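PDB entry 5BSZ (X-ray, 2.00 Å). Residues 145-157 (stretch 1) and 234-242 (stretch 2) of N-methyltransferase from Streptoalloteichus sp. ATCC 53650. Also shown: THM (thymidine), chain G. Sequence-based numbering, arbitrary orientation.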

# COMPACT_ATOMS: atom_id res chain seq x y z
N VAL A 145 26.56 14.66 27.80
CA VAL A 145 25.28 14.14 28.32
C VAL A 145 24.56 13.29 27.28
O VAL A 145 24.12 13.76 26.21
N ILE A 146 24.38 12.02 27.61
CA ILE A 146 23.64 11.07 26.74
C ILE A 146 22.36 10.61 27.42
O ILE A 146 22.39 10.13 28.57
N ASP A 147 21.24 10.89 26.75
CA ASP A 147 19.94 10.36 27.10
C ASP A 147 19.81 9.04 26.31
O ASP A 147 19.51 9.05 25.12
N PRO A 148 20.14 7.93 26.96
CA PRO A 148 20.26 6.65 26.28
C PRO A 148 18.90 6.14 25.84
O PRO A 148 17.87 6.61 26.32
N TRP A 149 18.90 5.23 24.87
CA TRP A 149 17.69 4.44 24.59
C TRP A 149 17.66 3.32 25.64
O TRP A 149 18.60 3.23 26.49
N TRP A 150 16.57 2.55 25.62
CA TRP A 150 16.39 1.38 26.49
C TRP A 150 17.46 0.32 26.32
O TRP A 150 18.15 0.26 25.30
N SER A 151 17.65 -0.47 27.39
CA SER A 151 18.60 -1.57 27.43
C SER A 151 17.84 -2.88 27.23
O SER A 151 16.62 -2.91 27.39
N PRO A 152 18.54 -3.99 26.99
CA PRO A 152 17.78 -5.24 26.89
C PRO A 152 16.90 -5.49 28.09
O PRO A 152 15.77 -5.94 27.88
N GLY A 153 17.37 -5.16 29.30
CA GLY A 153 16.60 -5.34 30.55
C GLY A 153 15.35 -4.51 30.68
O GLY A 153 14.29 -4.98 31.12
N THR A 154 15.45 -3.26 30.20
CA THR A 154 14.43 -2.28 30.47
C THR A 154 13.47 -2.08 29.30
O THR A 154 12.42 -1.48 29.48
N PHE A 155 13.79 -2.55 28.11
CA PHE A 155 12.84 -2.42 27.01
C PHE A 155 11.61 -3.25 27.33
O PHE A 155 11.74 -4.39 27.77
N LEU A 156 10.43 -2.69 27.09
CA LEU A 156 9.18 -3.35 27.42
C LEU A 156 8.53 -3.78 26.14
O LEU A 156 8.27 -2.96 25.31
N ASP A 157 8.26 -5.06 25.99
CA ASP A 157 7.51 -5.62 24.88
C ASP A 157 6.05 -5.17 25.04
O ASP A 157 5.61 -4.82 26.13
N GLY A 234 16.65 12.24 33.67
CA GLY A 234 16.30 11.29 32.60
C GLY A 234 15.02 10.53 32.93
O GLY A 234 14.38 10.83 33.93
N GLN A 235 14.60 9.61 32.07
CA GLN A 235 13.39 8.83 32.27
C GLN A 235 13.62 7.80 33.36
O GLN A 235 14.77 7.34 33.59
N PRO A 236 12.54 7.48 34.09
CA PRO A 236 12.62 6.41 35.09
C PRO A 236 13.12 5.11 34.48
O PRO A 236 12.73 4.77 33.37
N ARG A 237 14.03 4.46 35.20
CA ARG A 237 14.60 3.17 34.89
C ARG A 237 15.60 3.31 33.76
O ARG A 237 16.24 2.34 33.37
N ARG A 238 15.79 4.49 33.20
CA ARG A 238 17.01 4.58 32.41
C ARG A 238 18.03 5.62 32.72
O ARG A 238 19.20 5.39 32.51
N GLY A 239 17.61 6.78 33.17
CA GLY A 239 18.59 7.70 33.64
C GLY A 239 19.36 8.39 32.53
O GLY A 239 18.90 8.45 31.37
N LEU A 240 20.51 8.97 32.91
CA LEU A 240 21.38 9.60 31.94
C LEU A 240 22.76 9.08 32.12
O LEU A 240 23.17 8.83 33.26
N PHE A 241 23.50 8.95 31.02
CA PHE A 241 24.93 8.73 31.10
C PHE A 241 25.68 10.02 30.85
O PHE A 241 25.40 10.74 29.86
N VAL A 242 26.57 10.34 31.78
CA VAL A 242 27.31 11.62 31.73
C VAL A 242 28.79 11.35 31.83
O VAL A 242 29.22 10.43 32.55

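Stretches 1 and 2 bury 820 Å² between them, and Arg238, Arg237 and Trp150 cover the most surface. Arg238 leads. Its CA-to-CB bond points toward stretch 1, with chi1 p and chi2 t, and the chain runs across one face of Trp150. Arg238 CD lies 3.5 Å from the centroid of the Trp150 six-membered ring, a CH-pi contact almost on the ring normal. Further out, Arg238 CZ sits 4.7 Å from the centroid of the five-membered ring, a cation-pi contact.

The guanidinium ends in a salt bridge. Arg238 NH2 donates to Asp147 OD1 at 2.9 Å. Asp147 has chi1 t; its CA-to-CB bond points sideways, but its end comes nearer to stretch 2. Water 1 ties this corner together. It accepts from Arg238 NE and Gln235 N, both at 2.9 Å, and donates to Asp147 OD1 at 2.6 Å and Gly239 O at 2.7 Å. Water 2 lies 2.7 Å from Asp147 OD2 and 2.8 Å from Gln235 OE1. The Pro148 carbonyl lies over the guanidinium face, with Pro148 O 3.0 Å from Arg238 NE, but the angle is too poor for a hydrogen bond.

Trp150, chi1 m, is thus covered on one face by Arg238. Thymidine lies over the opposite face, with Trp150 CZ2 3.3 Å from THM C5. At the ring edge, Trp150 CH2 is 3.5 Å from Pro236 O.

The CA-to-CB bond of Arg237, chi1 m, also points toward stretch 1. Thr154 CB lies over one face of its guanidinium. Arg237 NH1 donates to THM O4 at 3.3 Å, while Leu156 CD2 is 3.5 Å from Arg237 NH1. Stretch 1 holds the rest of the base edge: THM N3 donates to Thr154 O at 3.0 Å, and Leu156 N donates to THM O2 at 3.0 Å. Water 3 bridges the stretches, donating to Gly153 O at 2.7 Å and accepting from Arg237 NH1 at 3.1 Å. Water 4 is 2.6 Å from Thr154 OG1 and donates to Arg237 O at 3.0 Å.

Beyond this polar cluster the stretches pair as antiparallel strands. Ile146 N donates to Phe241 O at 2.8 Å, and Phe241 N to Ile146 O at 2.9 Å. Ile146 and Phe241, both chi1 m, share one sheet face; Val145 and Val242, both chi1 t, share the other. Val145 CG1 also meets Leu240 CD1 at 4.0 Å. Pro148 CG approaches the edge of the Phe241 ring, 3.7 Å from Phe241 CE2.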

# COMPACT_ATOMS: atom_id res chain seq x y z
CB VAL A 145 24.34 15.26 28.77
CG1 VAL A 145 23.09 14.77 29.44
CG2 VAL A 145 25.02 16.27 29.70
CB ILE A 146 24.50 9.84 26.46
CG1 ILE A 146 25.77 10.26 25.73
CG2 ILE A 146 23.72 8.81 25.66
CD1 ILE A 146 26.80 9.16 25.62
CB ASP A 147 18.83 11.35 26.70
CG ASP A 147 17.42 10.86 27.07
OD1 ASP A 147 17.29 9.86 27.83
OD2 ASP A 147 16.43 11.46 26.55
CB PRO A 148 20.86 5.74 27.37
CG PRO A 148 20.22 6.24 28.60
CD PRO A 148 20.18 7.75 28.42
CB TRP A 149 17.78 3.89 23.15
CG TRP A 149 16.58 3.09 22.72
CD1 TRP A 149 16.60 1.79 22.28
CD2 TRP A 149 15.19 3.48 22.71
NE1 TRP A 149 15.34 1.37 22.00
CE2 TRP A 149 14.45 2.38 22.27
CE3 TRP A 149 14.51 4.65 23.03
CZ2 TRP A 149 13.06 2.41 22.14
CZ3 TRP A 149 13.13 4.68 22.88
CH2 TRP A 149 12.41 3.55 22.47
CB TRP A 150 14.96 0.81 26.41
CG TRP A 150 13.92 1.86 26.66
CD1 TRP A 150 13.16 2.54 25.71
CD2 TRP A 150 13.55 2.43 27.92
NE1 TRP A 150 12.33 3.48 26.33
CE2 TRP A 150 12.55 3.42 27.68
CE3 TRP A 150 13.96 2.20 29.25
CZ2 TRP A 150 11.99 4.18 28.72
CZ3 TRP A 150 13.36 2.93 30.28
CH2 TRP A 150 12.39 3.90 30.01
CB SER A 151 19.24 -1.57 28.84
OG SER A 151 20.20 -0.51 28.92
CB PRO A 152 18.88 -6.30 26.79
CG PRO A 152 19.94 -5.58 26.06
CD PRO A 152 19.94 -4.19 26.60
CB THR A 154 15.04 -0.94 30.91
OG1 THR A 154 16.06 -0.53 30.00
CG2 THR A 154 15.69 -1.09 32.34
CB PHE A 155 13.47 -2.86 25.70
CG PHE A 155 12.53 -2.78 24.54
CD1 PHE A 155 12.21 -1.54 23.97
CD2 PHE A 155 11.89 -3.91 24.07
CE1 PHE A 155 11.29 -1.45 22.93
CE2 PHE A 155 11.01 -3.82 22.99
CZ PHE A 155 10.70 -2.59 22.43
CB LEU A 156 8.24 -2.38 28.15
CG LEU A 156 8.79 -2.01 29.53
CD1 LEU A 156 7.84 -1.01 30.20
CD2 LEU A 156 9.13 -3.23 30.41
CB ASP A 157 7.62 -7.15 24.95
CG ASP A 157 9.06 -7.61 25.13
OD1 ASP A 157 9.81 -7.40 24.17
OD2 ASP A 157 9.48 -8.11 26.22
CB GLN A 235 12.97 8.16 30.94
CG GLN A 235 12.74 9.18 29.81
CD GLN A 235 11.92 8.70 28.64
OE1 GLN A 235 12.04 9.20 27.50
NE2 GLN A 235 11.04 7.75 28.90
CB PRO A 236 11.16 6.27 35.56
CG PRO A 236 10.64 7.65 35.44
CD PRO A 236 11.23 8.14 34.14
CB ARG A 237 13.54 2.11 34.53
CG ARG A 237 12.29 2.06 35.40
CD ARG A 237 11.75 0.63 35.47
NE ARG A 237 11.44 0.15 34.13
CZ ARG A 237 11.58 -1.10 33.68
NH1 ARG A 237 11.26 -1.34 32.42
NH2 ARG A 237 11.97 -2.11 34.46
CB ARG A 238 16.79 4.55 30.90
CG ARG A 238 15.85 5.54 30.34
CD ARG A 238 15.79 5.30 28.82
NE ARG A 238 15.64 6.66 28.26
CZ ARG A 238 15.02 7.01 27.15
NH1 ARG A 238 14.40 6.10 26.41
NH2 ARG A 238 15.08 8.28 26.76
CB LEU A 240 21.35 11.12 32.12
CG LEU A 240 20.08 11.89 31.84
CD1 LEU A 240 20.37 13.36 32.08
CD2 LEU A 240 19.53 11.74 30.43
CB PHE A 241 25.39 7.64 30.14
CG PHE A 241 24.82 6.30 30.47
CD1 PHE A 241 25.37 5.53 31.50
CD2 PHE A 241 23.69 5.84 29.84
CE1 PHE A 241 24.81 4.30 31.83
CE2 PHE A 241 23.11 4.63 30.17
CZ PHE A 241 23.67 3.85 31.15
CB VAL A 242 26.89 12.58 32.85
CG1 VAL A 242 27.68 13.89 32.79
CG2 VAL A 242 25.40 12.89 32.73
O5' THM G . 7.92 5.66 24.06
C5' THM G . 7.40 4.33 23.84
C4' THM G . 8.53 3.30 23.76
O4' THM G . 9.06 3.32 25.08
C3' THM G . 8.13 1.82 23.48
O3' THM G . 8.80 1.28 22.32
C2' THM G . 8.47 0.99 24.73
C1' THM G . 9.34 1.99 25.51
N1 THM G . 9.40 1.98 26.98
C2 THM G . 10.28 0.98 27.43
O2 THM G . 10.77 0.26 26.54
N3 THM G . 10.56 0.77 28.71
C4 THM G . 10.04 1.56 29.66
O4 THM G . 10.33 1.37 30.88
C5 THM G . 9.13 2.63 29.21
C5M THM G . 8.58 3.47 30.33
C6 THM G . 8.85 2.84 27.86
O HOH W 1 16.55 8.78 30.04
O HOH W 2 13.78 11.36 27.04
O HOH W 3 11.89 -4.39 32.09
O HOH W 4 17.73 1.15 31.03